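Local coordinates for protein tripeptidase (Staphylococcus aureus subsp. aureus, PDB 3RZA) that probably cleaves short peptides, as expected of a metal-dependent tripeptidase of the M20/M25/M40 family that carries zinc and calcium ions, at residues Asp130-Ala135 against Leu358-Glu363; Leu141-Glu146 against Gln383-Ile388; Phe181-Asp186 against Val320-Glu325; Leu330-Asn335 against Leu377-Ser382. One frame throughout, in Å; residues are numbered along the deposited sequence.

Interaction 1: residues Asp130-Ala135 against Leu358-Glu363; sequences DKAGLA and LGVGYE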
loop_
_atom_site.group_PDB
_atom_site.type_symbol
_atom_site.label_atom_id
_atom_site.label_comp_id
_atom_site.label_asym_id
_atom_site.label_seq_id
_atom_site.Cartn_x
_atom_site.Cartn_y
_atom_site.Cartn_z
ATOM N N ASP A 130 -19.064 -17.478 18.241
ATOM C CA ASP A 130 -20.012 -18.610 18.148
ATOM C C ASP A 130 -20.463 -19.114 19.528
ATOM O O ASP A 130 -20.925 -20.255 19.675
ATOM C CB ASP A 130 -19.366 -19.727 17.324
ATOM C CG ASP A 130 -20.369 -20.787 16.838
ATOM O OD1 ASP A 130 -21.559 -20.431 16.649
ATOM O OD2 ASP A 130 -19.970 -21.985 16.703
ATOM N N LYS A 131 -20.432 -18.229 20.521
ATOM C CA LYS A 131 -20.764 -18.604 21.884
ATOM C C LYS A 131 -22.292 -18.834 22.100
ATOM O O LYS A 131 -22.667 -19.465 23.062
ATOM C CB LYS A 131 -20.161 -17.589 22.875
ATOM C CG LYS A 131 -18.612 -17.575 22.800
ATOM C CD LYS A 131 -17.949 -16.449 23.538
ATOM C CE LYS A 131 -16.478 -16.781 23.772
ATOM N NZ LYS A 131 -15.653 -15.651 24.334
ATOM N N ALA A 132 -23.138 -18.334 21.177
ATOM C CA ALA A 132 -24.560 -18.729 21.093
ATOM C C ALA A 132 -24.679 -20.223 20.876
ATOM O O ALA A 132 -25.463 -20.893 21.558
ATOM C CB ALA A 132 -25.281 -17.965 19.960
ATOM N N GLY A 133 -23.870 -20.744 19.959
ATOM C CA GLY A 133 -23.766 -22.172 19.738
ATOM C C GLY A 133 -23.330 -22.961 20.957
ATOM O O GLY A 133 -23.940 -23.971 21.298
ATOM N N LEU A 134 -22.292 -22.483 21.632
ATOM C CA LEU A 134 -21.815 -23.125 22.860
ATOM C C LEU A 134 -22.855 -23.094 23.970
ATOM O O LEU A 134 -23.018 -24.079 24.678
ATOM C CB LEU A 134 -20.517 -22.468 23.356
ATOM C CG LEU A 134 -19.289 -22.664 22.468
ATOM C CD1 LEU A 134 -18.126 -21.848 23.003
ATOM C CD2 LEU A 134 -18.900 -24.117 22.365
ATOM N N ALA A 135 -23.540 -21.955 24.120
ATOM C CA ALA A 135 -24.540 -21.788 25.151
ATOM C C ALA A 135 -25.712 -22.748 24.922
ATOM O O ALA A 135 -26.112 -23.492 25.848
ATOM C CB ALA A 135 -25.020 -20.329 25.187
ATOM N N LEU A 358 -26.142 -25.289 10.868
ATOM C CA LEU A 358 -27.401 -24.751 11.355
ATOM C C LEU A 358 -27.307 -23.247 11.495
ATOM O O LEU A 358 -26.315 -22.732 12.033
ATOM C CB LEU A 358 -27.744 -25.339 12.724
ATOM C CG LEU A 358 -27.890 -26.851 12.817
ATOM C CD1 LEU A 358 -28.111 -27.239 14.293
ATOM C CD2 LEU A 358 -29.016 -27.373 11.903
ATOM N N GLY A 359 -28.352 -22.544 11.058
ATOM C CA GLY A 359 -28.466 -21.116 11.293
ATOM C C GLY A 359 -28.505 -20.812 12.776
ATOM O O GLY A 359 -29.251 -21.460 13.513
ATOM N N VAL A 360 -27.654 -19.874 13.218
ATOM C CA VAL A 360 -27.590 -19.428 14.603
ATOM C C VAL A 360 -28.466 -18.159 14.843
ATOM O O VAL A 360 -28.839 -17.864 15.997
ATOM C CB VAL A 360 -26.108 -19.167 15.029
ATOM C CG1 VAL A 360 -26.008 -18.689 16.491
ATOM C CG2 VAL A 360 -25.282 -20.436 14.848
ATOM N N GLY A 361 -28.761 -17.385 13.781
ATOM C CA GLY A 361 -29.526 -16.141 13.921
ATOM C C GLY A 361 -28.752 -14.944 14.503
ATOM O O GLY A 361 -29.341 -13.878 14.724
ATOM N N TYR A 362 -27.437 -15.088 14.700
ATOM C CA TYR A 362 -26.597 -13.955 15.117
ATOM C C TYR A 362 -26.514 -12.941 13.965
ATOM O O TYR A 362 -26.764 -13.285 12.793
ATOM C CB TYR A 362 -25.205 -14.386 15.646
ATOM C CG TYR A 362 -24.425 -15.453 14.854
ATOM C CD1 TYR A 362 -24.334 -15.425 13.447
ATOM C CD2 TYR A 362 -23.717 -16.449 15.517
ATOM C CE1 TYR A 362 -23.604 -16.381 12.747
ATOM C CE2 TYR A 362 -22.975 -17.421 14.794
ATOM C CZ TYR A 362 -22.928 -17.357 13.407
ATOM O OH TYR A 362 -22.204 -18.281 12.648
ATOM N N GLU A 363 -26.250 -11.685 14.303
ATOM C CA GLU A 363 -26.341 -10.588 13.325
ATOM C C GLU A 363 -25.177 -9.619 13.455
ATOM O O GLU A 363 -24.679 -9.404 14.557
ATOM C CB GLU A 363 -27.645 -9.855 13.525
ATOM C CG GLU A 363 -28.885 -10.621 12.994
ATOM C CD GLU A 363 -30.172 -9.829 13.163
ATOM O OE1 GLU A 363 -30.156 -8.840 13.935
ATOM O OE2 GLU A 363 -31.198 -10.190 12.525
#
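V360 touches A132 and D130 of the helix, and its CB also lies against the ring of Y362 in its own segment. That CB sits over one face of the Y362 ring, 3.5 Å above the plane and displaced toward the rim. From there the two methyls part. CG1, placed anti to the backbone N (chi1 180°), reaches the helix and meets A132 CB at 3.6 Å, the close apolar contact of the pair. CG2 turns toward D130 and stays 4.1 Å from D130 OD1. That same oxygen lies in the plane of the Y362 ring, against its edge, 3.8 Å from Y362 CE2, with the carboxylate turned 75° to the ring. The other carboxylate oxygen, D130 OD2, is bonded to S97 OG and H98 N, which ties the group to the end of strand 93-98. Y362 OH in turn bonds D186 OD1. D129, joined to D130 by a cis peptide bond, binds both zinc and calcium, and H98 and D186 bind zinc. D130 and Y362 thus belong to the second shell of the zinc site, with A132 and V360 packed beside them, as expected of the two-metal site of M20 peptidases.

Interaction 2: residues Leu141-Glu146 against Gln383-Ile388; sequences LQVIKE and QVLEII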
loop_
_atom_site.group_PDB
_atom_site.type_symbol
_atom_site.label_atom_id
_atom_site.label_comp_id
_atom_site.label_asym_id
_atom_site.label_seq_id
_atom_site.Cartn_x
_atom_site.Cartn_y
_atom_site.Cartn_z
ATOM N N LEU A 141 -27.637 -29.939 27.135
ATOM C CA LEU A 141 -27.062 -31.004 27.980
ATOM C C LEU A 141 -27.661 -30.979 29.370
ATOM O O LEU A 141 -28.024 -32.034 29.896
ATOM C CB LEU A 141 -25.521 -30.911 28.065
ATOM C CG LEU A 141 -24.768 -31.471 26.864
ATOM C CD1 LEU A 141 -23.318 -31.038 26.892
ATOM C CD2 LEU A 141 -24.884 -33.033 26.793
ATOM N N GLN A 142 -27.815 -29.771 29.925
ATOM C CA GLN A 142 -28.402 -29.608 31.257
ATOM C C GLN A 142 -29.884 -30.020 31.302
ATOM O O GLN A 142 -30.310 -30.593 32.272
ATOM C CB GLN A 142 -28.215 -28.174 31.781
ATOM C CG GLN A 142 -28.414 -28.052 33.290
ATOM C CD GLN A 142 -27.590 -26.921 33.922
ATOM O OE1 GLN A 142 -26.749 -26.300 33.270
ATOM N NE2 GLN A 142 -27.846 -26.653 35.194
ATOM N N VAL A 143 -30.654 -29.738 30.234
ATOM C CA VAL A 143 -32.064 -30.212 30.122
ATOM C C VAL A 143 -32.148 -31.743 29.999
ATOM O O VAL A 143 -33.009 -32.371 30.602
ATOM C CB VAL A 143 -32.808 -29.556 28.908
ATOM C CG1 VAL A 143 -34.188 -30.205 28.668
ATOM C CG2 VAL A 143 -32.970 -28.063 29.116
ATOM N N ILE A 144 -31.273 -32.330 29.188
ATOM C CA ILE A 144 -31.190 -33.798 29.052
ATOM C C ILE A 144 -30.879 -34.492 30.397
ATOM O O ILE A 144 -31.588 -35.447 30.789
ATOM C CB ILE A 144 -30.158 -34.211 27.973
ATOM C CG1 ILE A 144 -30.708 -33.882 26.578
ATOM C CG2 ILE A 144 -29.825 -35.717 28.078
ATOM C CD1 ILE A 144 -29.659 -33.909 25.449
ATOM N N LYS A 145 -29.877 -33.969 31.107
ATOM C CA LYS A 145 -29.515 -34.444 32.443
ATOM C C LYS A 145 -30.685 -34.358 33.426
ATOM O O LYS A 145 -31.093 -35.361 33.995
ATOM C CB LYS A 145 -28.320 -33.643 32.989
ATOM C CG LYS A 145 -27.759 -34.162 34.319
ATOM C CD LYS A 145 -26.401 -33.536 34.645
ATOM C CE LYS A 145 -25.861 -34.032 35.995
ATOM N NZ LYS A 145 -24.922 -33.070 36.612
ATOM N N GLU A 146 -31.251 -33.169 33.576
ATOM C CA GLU A 146 -32.228 -32.921 34.642
ATOM C C GLU A 146 -33.622 -33.525 34.371
ATOM O O GLU A 146 -34.364 -33.787 35.324
ATOM C CB GLU A 146 -32.311 -31.414 34.946
ATOM C CG GLU A 146 -33.229 -30.594 34.017
ATOM C CD GLU A 146 -32.971 -29.088 34.082
ATOM O OE1 GLU A 146 -32.214 -28.627 34.976
ATOM O OE2 GLU A 146 -33.524 -28.351 33.230
ATOM N N GLN A 383 -34.100 -26.175 19.142
ATOM C CA GLN A 383 -33.840 -26.942 17.915
ATOM C C GLN A 383 -32.791 -28.031 18.119
ATOM O O GLN A 383 -33.002 -29.144 17.705
ATOM C CB GLN A 383 -33.401 -26.055 16.760
ATOM C CG GLN A 383 -33.545 -26.754 15.388
ATOM C CD GLN A 383 -32.834 -26.066 14.270
ATOM O OE1 GLN A 383 -32.091 -25.084 14.469
ATOM N NE2 GLN A 383 -33.042 -26.584 13.053
ATOM N N VAL A 384 -31.665 -27.695 18.735
ATOM C CA VAL A 384 -30.640 -28.704 19.053
ATOM C C VAL A 384 -31.241 -29.850 19.912
ATOM O O VAL A 384 -30.959 -31.036 19.645
ATOM C CB VAL A 384 -29.423 -28.108 19.780
ATOM C CG1 VAL A 384 -28.420 -29.204 20.127
ATOM C CG2 VAL A 384 -28.744 -26.993 18.935
ATOM N N LEU A 385 -32.082 -29.500 20.904
ATOM C CA LEU A 385 -32.776 -30.507 21.707
ATOM C C LEU A 385 -33.705 -31.399 20.839
ATOM O O LEU A 385 -33.758 -32.610 21.032
ATOM C CB LEU A 385 -33.582 -29.856 22.848
ATOM C CG LEU A 385 -34.418 -30.824 23.712
ATOM C CD1 LEU A 385 -33.507 -31.917 24.320
ATOM C CD2 LEU A 385 -35.163 -30.071 24.772
ATOM N N GLU A 386 -34.439 -30.774 19.916
ATOM C CA GLU A 386 -35.369 -31.486 19.056
ATOM C C GLU A 386 -34.638 -32.445 18.118
ATOM O O GLU A 386 -35.091 -33.573 17.925
ATOM C CB GLU A 386 -36.204 -30.487 18.264
ATOM C CG GLU A 386 -37.384 -31.065 17.541
ATOM C CD GLU A 386 -38.452 -31.652 18.453
ATOM O OE1 GLU A 386 -38.564 -31.248 19.631
ATOM O OE2 GLU A 386 -39.187 -32.523 17.972
ATOM N N ILE A 387 -33.498 -32.006 17.579
ATOM C CA ILE A 387 -32.636 -32.855 16.716
ATOM C C ILE A 387 -32.141 -34.108 17.444
ATOM O O ILE A 387 -32.175 -35.196 16.881
ATOM C CB ILE A 387 -31.405 -32.047 16.159
ATOM C CG1 ILE A 387 -31.867 -31.049 15.100
ATOM C CG2 ILE A 387 -30.318 -32.998 15.600
ATOM C CD1 ILE A 387 -30.811 -30.056 14.659
ATOM N N ILE A 388 -31.695 -33.943 18.692
ATOM C CA ILE A 388 -31.301 -35.084 19.539
ATOM C C ILE A 388 -32.475 -36.065 19.770
ATOM O O ILE A 388 -32.271 -37.296 19.714
ATOM C CB ILE A 388 -30.715 -34.620 20.904
ATOM C CG1 ILE A 388 -29.317 -34.041 20.708
ATOM C CG2 ILE A 388 -30.642 -35.773 21.911
ATOM C CD1 ILE A 388 -28.804 -33.261 21.935
#
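L385 holds its CG anti to the backbone N (chi1 177°), and the second torsion (chi2 57°) points CD1 at I144 and CD2 at V143. I144 directs CG1 beside its own backbone N and then runs on extended, which carries CD1 forward to I388. The contacts are purely apolar. L385 CD2 meets V143 CG1 at 4.0 Å, the two side chains crossing at about a right angle, whereas I144 and L385 slide past one another in opposite directions, with I144 CG1 4.1 Å from L385 CD1. The tightest approach is between the methyl ends I144 CD1 and I388 CD1, 3.7 Å apart, and I388 CG2 touches the same I144 methyl at 4.1 Å. The segment axes come within 10.8 Å and cross at -52°, and the pairing of the two helices continues toward their N-terminal ends through V140. That residue, on the preceding turn of helix 128-147, touches V384, L385 and I388; I388 also rests on L93 of strand 93-98, while I387 faces both that strand and helix 318-329, so that this part of helix 374-393 lies against helices 128-147 and 318-329 and against strand 93-98 of the sheet.

Interaction 3: residues Phe181-Asp186 against Val320-Glu325; sequences FGYAID and VKIAQE. With ZN (zinc ion), chain C.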
loop_
_atom_site.group_PDB
_atom_site.type_symbol
_atom_site.label_atom_id
_atom_site.label_comp_id
_atom_site.label_asym_id
_atom_site.label_seq_id
_atom_site.Cartn_x
_atom_site.Cartn_y
_atom_site.Cartn_z
ATOM N N PHE A 181 -23.342 -38.729 11.412
ATOM C CA PHE A 181 -23.541 -37.403 10.801
ATOM C C PHE A 181 -23.593 -36.340 11.886
ATOM O O PHE A 181 -23.616 -36.660 13.088
ATOM C CB PHE A 181 -24.831 -37.363 9.946
ATOM C CG PHE A 181 -26.071 -37.868 10.664
ATOM C CD1 PHE A 181 -26.795 -37.030 11.544
ATOM C CD2 PHE A 181 -26.533 -39.166 10.454
ATOM C CE1 PHE A 181 -27.933 -37.497 12.206
ATOM C CE2 PHE A 181 -27.685 -39.630 11.103
ATOM C CZ PHE A 181 -28.374 -38.796 11.997
ATOM N N GLY A 182 -23.610 -35.074 11.482
ATOM C CA GLY A 182 -23.795 -34.015 12.442
ATOM C C GLY A 182 -23.896 -32.611 11.952
ATOM O O GLY A 182 -24.166 -32.373 10.792
ATOM N N TYR A 183 -23.773 -31.679 12.895
ATOM C CA TYR A 183 -24.198 -30.311 12.703
ATOM C C TYR A 183 -23.183 -29.346 13.253
ATOM O O TYR A 183 -22.830 -29.438 14.433
ATOM C CB TYR A 183 -25.529 -30.081 13.400
ATOM C CG TYR A 183 -26.591 -30.996 12.873
ATOM C CD1 TYR A 183 -27.220 -30.729 11.653
ATOM C CD2 TYR A 183 -26.900 -32.198 13.540
ATOM C CE1 TYR A 183 -28.184 -31.601 11.139
ATOM C CE2 TYR A 183 -27.853 -33.076 13.030
ATOM C CZ TYR A 183 -28.498 -32.772 11.833
ATOM O OH TYR A 183 -29.428 -33.666 11.313
ATOM N N ALA A 184 -22.720 -28.420 12.413
ATOM C CA ALA A 184 -21.984 -27.239 12.884
ATOM C C ALA A 184 -22.994 -26.153 13.230
ATOM O O ALA A 184 -23.750 -25.731 12.373
ATOM C CB ALA A 184 -21.006 -26.778 11.835
ATOM N N ILE A 185 -23.021 -25.731 14.499
ATOM C CA ILE A 185 -23.980 -24.743 14.986
ATOM C C ILE A 185 -23.334 -23.370 14.782
ATOM O O ILE A 185 -22.885 -22.724 15.742
ATOM C CB ILE A 185 -24.373 -24.994 16.505
ATOM C CG1 ILE A 185 -24.791 -26.475 16.746
ATOM C CG2 ILE A 185 -25.509 -24.045 16.936
ATOM C CD1 ILE A 185 -24.955 -26.833 18.226
ATOM N N ASP A 186 -23.248 -22.939 13.520
ATOM C CA ASP A 186 -22.383 -21.818 13.137
ATOM C C ASP A 186 -22.645 -21.244 11.700
ATOM O O ASP A 186 -21.708 -20.917 10.992
ATOM C CB ASP A 186 -20.892 -22.266 13.266
ATOM C CG ASP A 186 -19.894 -21.106 13.162
ATOM O OD1 ASP A 186 -20.209 -19.997 13.631
ATOM O OD2 ASP A 186 -18.778 -21.311 12.628
ATOM N N VAL A 320 -29.928 -33.927 6.596
ATOM C CA VAL A 320 -30.689 -32.768 6.110
ATOM C C VAL A 320 -32.143 -32.852 6.555
ATOM O O VAL A 320 -32.703 -31.881 7.057
ATOM C CB VAL A 320 -30.640 -32.656 4.566
ATOM C CG1 VAL A 320 -31.430 -31.441 4.092
ATOM C CG2 VAL A 320 -29.189 -32.604 4.043
ATOM N N LYS A 321 -32.745 -34.024 6.380
ATOM C CA LYS A 321 -34.154 -34.251 6.742
ATOM C C LYS A 321 -34.442 -34.076 8.239
ATOM O O LYS A 321 -35.452 -33.492 8.610
ATOM C CB LYS A 321 -34.614 -35.641 6.269
ATOM C CG LYS A 321 -34.641 -35.797 4.716
ATOM C CD LYS A 321 -35.919 -35.180 4.115
ATOM C CE LYS A 321 -35.742 -34.628 2.681
ATOM N NZ LYS A 321 -35.294 -33.180 2.611
ATOM N N ILE A 322 -33.536 -34.543 9.089
ATOM C CA ILE A 322 -33.653 -34.339 10.551
ATOM C C ILE A 322 -33.551 -32.834 10.939
ATOM O O ILE A 322 -34.339 -32.346 11.772
ATOM C CB ILE A 322 -32.639 -35.217 11.322
ATOM C CG1 ILE A 322 -32.988 -36.711 11.146
ATOM C CG2 ILE A 322 -32.621 -34.851 12.791
ATOM C CD1 ILE A 322 -31.819 -37.682 11.451
ATOM N N ALA A 323 -32.663 -32.081 10.285
ATOM C CA ALA A 323 -32.565 -30.611 10.529
ATOM C C ALA A 323 -33.844 -29.875 10.114
ATOM O O ALA A 323 -34.341 -28.978 10.840
ATOM C CB ALA A 323 -31.347 -30.011 9.794
ATOM N N GLN A 324 -34.368 -30.241 8.943
ATOM C CA GLN A 324 -35.603 -29.661 8.460
ATOM C C GLN A 324 -36.810 -30.059 9.337
ATOM O O GLN A 324 -37.646 -29.216 9.641
ATOM C CB GLN A 324 -35.860 -30.038 6.993
ATOM C CG GLN A 324 -34.918 -29.396 5.995
ATOM C CD GLN A 324 -35.283 -29.808 4.600
ATOM O OE1 GLN A 324 -35.097 -30.961 4.232
ATOM N NE2 GLN A 324 -35.890 -28.897 3.838
ATOM N N GLU A 325 -36.881 -31.331 9.745
ATOM C CA GLU A 325 -37.965 -31.810 10.654
ATOM C C GLU A 325 -37.971 -31.045 11.989
ATOM O O GLU A 325 -39.035 -30.563 12.428
ATOM C CB GLU A 325 -37.844 -33.317 10.920
ATOM C CG GLU A 325 -39.026 -33.936 11.749
ATOM C CD GLU A 325 -38.845 -35.437 12.065
ATOM O OE1 GLU A 325 -37.996 -36.101 11.439
ATOM O OE2 GLU A 325 -39.557 -35.938 12.963
HETATM ZN ZN ZN C . -18.424 -18.815 13.695
HETATM O O HOH W 1 -17.804 -18.001 11.876
#
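Helix 318-329 packs on the main mixed sheet through I322 and A323, which meet F181 and Y183 of strand 181-184, a strand running parallel to both of its neighbours, 93-98 and 355-359. The two segment axes approach to 9.8 Å and cross at -51°. Y183 places its CG beside the backbone N (chi1 -59°), which sends the ring from the strand toward the helix. There, CE1 of Y183 comes 3.8 Å from A323 CB, and Y183 OH nestles against the branch point of I322, 3.6 Å from I322 CB and 3.7 Å from I322 CG2. Two residues back, the far end of the F181 ring receives the extended arm of I322: F181 CZ lies 3.7 Å from I322 CD1, and the side chains cross at about a right angle. Past the strand, the chain bends through an inverse gamma turn at I185 and delivers D186 to the zinc ion. D186 OD1 binds the metal at 2.1 Å, with OD2 of D186 farther away at 2.7 Å, and H98, D129 and a water complete the site. The helix-to-strand contact is apolar apart from one buried hydroxyl. Y183 OH satisfies its polarity with V319 O, one residue before the helical segment, and this bond fixes where the ring ends among aliphatic groups.

Interaction 4: residues Leu330-Asn335 against Leu377-Ser382; sequences LGLSAN and LNLLAS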
loop_
_atom_site.group_PDB
_atom_site.type_symbol
_atom_site.label_atom_id
_atom_site.label_comp_id
_atom_site.label_asym_id
_atom_site.label_seq_id
_atom_site.Cartn_x
_atom_site.Cartn_y
_atom_site.Cartn_z
ATOM N N LEU A 330 -40.645 -26.898 15.437
ATOM C CA LEU A 330 -40.615 -25.605 16.134
ATOM C C LEU A 330 -41.238 -24.428 15.359
ATOM O O LEU A 330 -41.089 -23.278 15.768
ATOM C CB LEU A 330 -39.162 -25.269 16.492
ATOM C CG LEU A 330 -38.519 -26.205 17.509
ATOM C CD1 LEU A 330 -37.072 -25.822 17.596
ATOM C CD2 LEU A 330 -39.190 -26.082 18.875
ATOM N N GLY A 331 -41.925 -24.706 14.255
ATOM C CA GLY A 331 -42.637 -23.671 13.511
ATOM C C GLY A 331 -41.765 -22.698 12.729
ATOM O O GLY A 331 -42.148 -21.545 12.521
ATOM N N LEU A 332 -40.619 -23.178 12.273
ATOM C CA LEU A 332 -39.602 -22.355 11.591
ATOM C C LEU A 332 -39.595 -22.758 10.116
ATOM O O LEU A 332 -40.212 -23.757 9.743
ATOM C CB LEU A 332 -38.231 -22.566 12.244
ATOM C CG LEU A 332 -38.170 -22.424 13.790
ATOM C CD1 LEU A 332 -36.747 -22.587 14.262
ATOM C CD2 LEU A 332 -38.723 -21.093 14.269
ATOM N N SER A 333 -38.941 -21.960 9.287
ATOM C CA SER A 333 -39.027 -22.099 7.814
ATOM C C SER A 333 -38.638 -23.486 7.249
ATOM O O SER A 333 -39.197 -23.912 6.256
ATOM C CB SER A 333 -38.152 -21.046 7.130
ATOM O OG SER A 333 -36.770 -21.399 7.258
ATOM N N ALA A 334 -37.676 -24.157 7.866
ATOM C CA ALA A 334 -37.150 -25.460 7.357
ATOM C C ALA A 334 -36.520 -25.391 5.961
ATOM O O ALA A 334 -36.485 -26.401 5.251
ATOM C CB ALA A 334 -38.236 -26.582 7.409
ATOM N N ASN A 335 -35.977 -24.224 5.603
ATOM C CA ASN A 335 -35.287 -23.984 4.331
ATOM C C ASN A 335 -33.888 -24.614 4.340
ATOM O O ASN A 335 -33.297 -24.800 5.408
ATOM C CB ASN A 335 -35.142 -22.475 4.073
ATOM C CG ASN A 335 -36.479 -21.780 3.866
ATOM O OD1 ASN A 335 -37.427 -22.372 3.362
ATOM N ND2 ASN A 335 -36.550 -20.512 4.239
ATOM N N LEU A 377 -31.853 -17.325 20.218
ATOM C CA LEU A 377 -31.104 -18.132 21.156
ATOM C C LEU A 377 -31.996 -19.219 21.763
ATOM O O LEU A 377 -31.591 -20.349 21.838
ATOM C CB LEU A 377 -30.510 -17.251 22.256
ATOM C CG LEU A 377 -29.602 -17.871 23.301
ATOM C CD1 LEU A 377 -28.278 -18.303 22.696
ATOM C CD2 LEU A 377 -29.392 -16.856 24.429
ATOM N N ASN A 378 -33.193 -18.834 22.192
ATOM C CA ASN A 378 -34.208 -19.788 22.707
ATOM C C ASN A 378 -34.580 -20.852 21.679
ATOM O O ASN A 378 -34.542 -22.046 21.977
ATOM C CB ASN A 378 -35.467 -19.038 23.170
ATOM C CG ASN A 378 -35.211 -18.123 24.372
ATOM O OD1 ASN A 378 -34.256 -18.325 25.138
ATOM N ND2 ASN A 378 -36.071 -17.094 24.535
ATOM N N LEU A 379 -34.905 -20.419 20.459
ATOM C CA LEU A 379 -35.239 -21.357 19.370
ATOM C C LEU A 379 -34.100 -22.303 18.989
ATOM O O LEU A 379 -34.371 -23.461 18.655
ATOM C CB LEU A 379 -35.742 -20.602 18.099
ATOM C CG LEU A 379 -37.133 -19.950 18.198
ATOM C CD1 LEU A 379 -37.347 -19.048 16.992
ATOM C CD2 LEU A 379 -38.286 -20.999 18.317
ATOM N N LEU A 380 -32.853 -21.818 19.014
ATOM C CA LEU A 380 -31.677 -22.642 18.652
ATOM C C LEU A 380 -31.441 -23.764 19.653
ATOM O O LEU A 380 -31.191 -24.896 19.257
ATOM C CB LEU A 380 -30.390 -21.795 18.546
ATOM C CG LEU A 380 -29.070 -22.504 18.136
ATOM C CD1 LEU A 380 -29.173 -23.090 16.697
ATOM C CD2 LEU A 380 -27.848 -21.544 18.285
ATOM N N ALA A 381 -31.439 -23.417 20.944
ATOM C CA ALA A 381 -31.390 -24.414 22.028
ATOM C C ALA A 381 -32.546 -25.425 21.939
ATOM O O ALA A 381 -32.326 -26.636 22.058
ATOM C CB ALA A 381 -31.388 -23.716 23.393
ATOM N N SER A 382 -33.757 -24.939 21.671
ATOM C CA SER A 382 -34.913 -25.839 21.445
ATOM C C SER A 382 -34.720 -26.729 20.208
ATOM O O SER A 382 -35.084 -27.905 20.247
ATOM C CB SER A 382 -36.198 -25.034 21.327
ATOM O OG SER A 382 -36.401 -24.311 22.521
#
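N378 O is gripped twice by S382, which in turn packs against L330 across the contact. It takes the helical backbone bond from S382 N at 3.0 Å and a second bond from S382 OG, also 3.0 Å away. The hydroxyl approaches from above the carbonyl plane, 38° out of it. With OG beside its own backbone N (chi1 -60°), the serine folds back along the helix, spending its polarity there and offering CB to the leucine. L330 spreads its two methyls around that carbon: CD1 of L330 is 3.9 Å from S382 CB, and L330 CD2 is 4.0 Å from it. CD1 also presses on the helix backbone, 3.6 Å from S382 C and 3.7 Å from L379 O. One turn earlier on helix 374-393, L379 meets L332, with L332 CD2 3.7 Å from L379 CD1 and their side chains set obliquely. L332 touches V191 as well. No hydrogen bond joins the two segments, and all four touching residues keep some exposure, so this is an apolar patch near the surface. A334 O, farther along the loop, accepts a bond from Q324 NE2 of the preceding helix. Between the two leucines, G331, with its positive phi, is the C-prime residue of a Schellman motif that ends helix 318-329: L332 N bonds A327 O and G331 N bonds R328 O.

The four contacts lie 12 to 16 Å apart, centre to centre, within the metal-binding part of the chain. Helix 128-147 serves interactions 1 and 2, and helix 374-393 serves interactions 2 and 4. Interactions 1 and 3 are joined through the sheet, where strands 355-359 and 181-184 are neighbours. Interaction 4 takes up the loop that follows the helix of interaction 3. Along the chain, interaction 3 closes before interaction 4 opens, whereas interaction 1 crosses both 2 and 4, so distant segments are interleaved. Interactions 1 and 3 reach the zinc site, while 2 and 4 lie farther out, where helix 374-393 meets helix 128-147 and the loop 330-335.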